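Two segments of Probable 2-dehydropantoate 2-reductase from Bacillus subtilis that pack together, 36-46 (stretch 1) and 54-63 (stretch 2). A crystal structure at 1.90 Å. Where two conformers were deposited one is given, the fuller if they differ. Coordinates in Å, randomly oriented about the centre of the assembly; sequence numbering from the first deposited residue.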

# COMPACT_ATOMS: atom_id res chain seq x y z
N GLN A 36 35.15 -0.91 0.35
CA GLN A 36 35.00 -1.45 -1.00
C GLN A 36 36.15 -1.00 -1.88
O GLN A 36 36.70 -1.78 -2.60
N ALA A 37 36.48 0.29 -1.85
CA ALA A 37 37.58 0.80 -2.64
C ALA A 37 38.85 0.02 -2.36
O ALA A 37 39.59 -0.33 -3.28
N ALA A 38 39.10 -0.30 -1.08
CA ALA A 38 40.29 -1.05 -0.71
C ALA A 38 40.22 -2.45 -1.26
O ALA A 38 41.21 -3.00 -1.72
N ALA A 39 39.04 -3.05 -1.20
CA ALA A 39 38.89 -4.44 -1.63
C ALA A 39 39.02 -4.63 -3.15
O ALA A 39 39.48 -5.69 -3.61
N ILE A 40 38.57 -3.65 -3.92
CA ILE A 40 38.70 -3.68 -5.40
C ILE A 40 40.17 -3.50 -5.78
O ILE A 40 40.73 -4.28 -6.56
N GLN A 41 40.79 -2.47 -5.20
CA GLN A 41 42.20 -2.19 -5.42
C GLN A 41 43.03 -3.43 -5.02
O GLN A 41 44.17 -3.55 -5.44
N SER A 42 42.40 -4.37 -4.31
CA SER A 42 43.04 -5.58 -3.75
C SER A 42 42.89 -6.92 -4.49
O SER A 42 43.90 -7.57 -4.79
N GLU A 43 41.68 -7.40 -4.74
CA GLU A 43 41.59 -8.59 -5.58
C GLU A 43 40.92 -8.36 -6.93
O GLU A 43 40.56 -9.32 -7.61
N GLY A 44 40.79 -7.10 -7.32
CA GLY A 44 40.19 -6.74 -8.60
C GLY A 44 38.68 -6.89 -8.58
O GLY A 44 38.07 -7.03 -7.51
N ILE A 45 38.09 -6.88 -9.76
CA ILE A 45 36.67 -7.14 -9.90
C ILE A 45 36.46 -8.51 -10.51
O ILE A 45 37.12 -8.88 -11.48
N ARG A 46 35.53 -9.27 -9.96
CA ARG A 46 35.21 -10.55 -10.54
C ARG A 46 33.89 -10.42 -11.25
O ARG A 46 32.96 -9.84 -10.73
N PHE A 54 35.53 -14.26 -14.57
CA PHE A 54 36.66 -13.48 -15.02
C PHE A 54 37.14 -12.57 -13.91
O PHE A 54 36.37 -12.22 -13.01
N ARG A 55 38.40 -12.17 -13.98
CA ARG A 55 38.94 -11.17 -13.07
C ARG A 55 39.55 -10.04 -13.84
O ARG A 55 40.25 -10.23 -14.85
N ALA A 56 39.26 -8.83 -13.40
CA ALA A 56 39.87 -7.63 -13.97
C ALA A 56 40.48 -6.79 -12.87
O ALA A 56 39.87 -6.52 -11.85
N ASP A 57 41.68 -6.30 -13.11
CA ASP A 57 42.24 -5.39 -12.15
C ASP A 57 41.77 -3.93 -12.46
O ASP A 57 41.58 -3.53 -13.61
N CYS A 58 41.43 -3.19 -11.40
CA CYS A 58 40.74 -1.91 -11.48
C CYS A 58 41.28 -1.04 -10.35
O CYS A 58 41.57 -1.57 -9.29
N SER A 59 41.37 0.28 -10.53
CA SER A 59 41.66 1.16 -9.39
C SER A 59 40.36 1.54 -8.71
O SER A 59 39.27 1.32 -9.26
N ALA A 60 40.46 2.10 -7.51
CA ALA A 60 39.29 2.53 -6.77
C ALA A 60 39.62 3.72 -5.86
O ALA A 60 40.78 3.96 -5.52
N ASP A 61 38.61 4.47 -5.47
CA ASP A 61 38.82 5.65 -4.67
C ASP A 61 37.49 6.01 -4.06
O ASP A 61 36.46 5.47 -4.46
N THR A 62 37.50 6.95 -3.11
CA THR A 62 36.29 7.36 -2.42
C THR A 62 36.00 8.78 -2.84
O THR A 62 35.04 9.39 -2.42
N SER A 63 36.85 9.30 -3.71
CA SER A 63 36.61 10.62 -4.24
C SER A 63 37.09 10.71 -5.67
O SER A 63 37.92 9.92 -6.12

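The apolar centre forms where the helix of stretch 1 lies over strand 59-61, their axes 6.8 Å apart at closest approach and nearly antiparallel at 169°. A37, I40, C58 and A60 all direct their CA-to-CB bonds toward the opposing stretch. Small side chains allow the backbones to come close: the CA atoms of A37 and A60 are 4.8 Å apart, A37 CB lies 3.8 Å from A60 CB, and A60 CB reaches A37 O at 3.3 Å. One helical turn on, I40 adopts the m, t rotamer (chi1 -75°, chi2 160°). I40 CG2 sits 3.8 Å from C58 CB and 4.0 Å from A60 CB, so a single methyl touches both residues. C58, given in one of its two deposited conformers, has chi1 t, and its SG lies 3.7 Å from I45 CD1. I45 is itself m, t, which extends the apolar contact from the helix into the strand that follows.

At the turn between helix and strand, G44 has positive phi (75°), a value that favours glycine. The coordinates add a second constraint: an ideal CB on G44 would fall 2.6 Å from A56 O and 2.8 Å from D57 OD1, both clashes. Beyond it, I45 and A56 form an antiparallel hydrogen-bonded pair, I45 N to A56 O at 2.8 Å and A56 N to I45 O at 2.9 Å, with their side chains on the same face of the sheet.

A water bridges the stretches beside I40, donating to I40 O at 3.0 Å and accepting from C58 N, also at 3.0 Å. Farther out, Q41 leaves its CA sideways, but chi1 t and chi2 p bring its end back to the strand. There Q41 OE1 accepts a hydrogen bond from A60 N (3.1 Å, 160° at the hydrogen), while Q41 NE2 approaches S59 CA at 3.3 Å.

The charged edge is built by R46 and R55, a non-hydrogen-bonded pair whose side chains share the other face of the sheet. With chi1 and chi2 both m, R46 brings its guanidinium flat onto that of R55, the centres 4.3 Å apart and the planes at 26°. R46 NH1 and R55 NH1 are 3.3 Å apart; both are donors of like charge, so this is stacking without a hydrogen bond. Within its own stretch, R55 NH2 makes a salt bridge to D57 OD1, a weak hydrogen bond at 3.5 Å, which partly offsets the positive charge gathered here.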

# COMPACT_ATOMS: atom_id res chain seq x y z
CB GLN A 36 33.71 -0.98 -1.63
CG GLN A 36 33.59 -1.51 -3.08
CD GLN A 36 32.22 -1.18 -3.67
OE1 GLN A 36 31.61 -0.19 -3.31
NE2 GLN A 36 31.75 -2.03 -4.56
CB ALA A 37 37.77 2.32 -2.41
CB ALA A 38 40.46 -1.11 0.84
CB ALA A 39 37.57 -5.02 -1.13
CB ILE A 40 37.87 -2.56 -6.07
CG1 ILE A 40 36.36 -2.91 -6.05
CG2 ILE A 40 38.39 -2.31 -7.50
CD1 ILE A 40 35.40 -1.68 -6.26
CB GLN A 41 42.61 -0.90 -4.66
CG GLN A 41 43.91 -0.20 -5.13
CD GLN A 41 43.76 0.62 -6.43
OE1 GLN A 41 43.30 1.77 -6.43
NE2 GLN A 41 44.21 0.03 -7.54
CB SER A 42 42.62 -5.78 -2.29
OG SER A 42 43.22 -4.80 -1.47
CB GLU A 43 40.97 -9.82 -4.88
CG GLU A 43 39.56 -9.65 -4.38
CD GLU A 43 39.54 -9.34 -2.91
OE1 GLU A 43 40.60 -8.94 -2.37
OE2 GLU A 43 38.46 -9.49 -2.28
CB ILE A 45 36.01 -6.06 -10.80
CG1 ILE A 45 35.90 -4.75 -10.02
CG2 ILE A 45 34.61 -6.49 -11.25
CD1 ILE A 45 35.61 -3.60 -10.92
CB ARG A 46 35.06 -11.61 -9.46
CG ARG A 46 36.28 -11.76 -8.57
CD ARG A 46 37.50 -12.24 -9.36
NE ARG A 46 38.75 -12.18 -8.59
CZ ARG A 46 39.18 -13.15 -7.78
NH1 ARG A 46 40.32 -13.00 -7.13
NH2 ARG A 46 38.48 -14.28 -7.63
CB PHE A 54 36.27 -12.65 -16.24
CG PHE A 54 35.69 -13.47 -17.35
CD1 PHE A 54 36.53 -14.08 -18.28
CD2 PHE A 54 34.32 -13.73 -17.41
CE1 PHE A 54 36.01 -14.88 -19.27
CE2 PHE A 54 33.79 -14.53 -18.41
CZ PHE A 54 34.65 -15.09 -19.35
CB ARG A 55 40.00 -11.78 -12.11
CG ARG A 55 40.49 -10.73 -11.12
CD ARG A 55 41.98 -10.81 -10.87
NE ARG A 55 42.36 -11.88 -9.95
CZ ARG A 55 43.11 -11.71 -8.86
NH1 ARG A 55 43.41 -12.75 -8.11
NH2 ARG A 55 43.59 -10.50 -8.53
CB ALA A 56 38.83 -6.76 -14.73
CB ASP A 57 43.73 -5.74 -11.98
CG ASP A 57 43.93 -7.29 -11.72
OD1 ASP A 57 43.31 -7.88 -10.78
OD2 ASP A 57 44.68 -7.95 -12.48
CB CYS A 58 39.24 -2.19 -11.25
SG CYS A 58 38.10 -0.87 -11.50
CB SER A 59 42.44 2.42 -9.82
OG SER A 59 43.56 2.04 -10.59
CB ALA A 60 38.71 1.37 -5.98
CB ASP A 61 39.30 6.80 -5.56
CG ASP A 61 40.27 7.72 -4.84
OD1 ASP A 61 41.36 7.96 -5.42
OD2 ASP A 61 39.94 8.21 -3.72
CB THR A 62 36.46 7.22 -0.89
OG1 THR A 62 37.71 7.77 -0.50
CG2 THR A 62 36.46 5.74 -0.49
CB SER A 63 37.31 11.65 -3.35
OG SER A 63 38.71 11.37 -3.34
O HOH W 1 42.58 -4.31 -8.87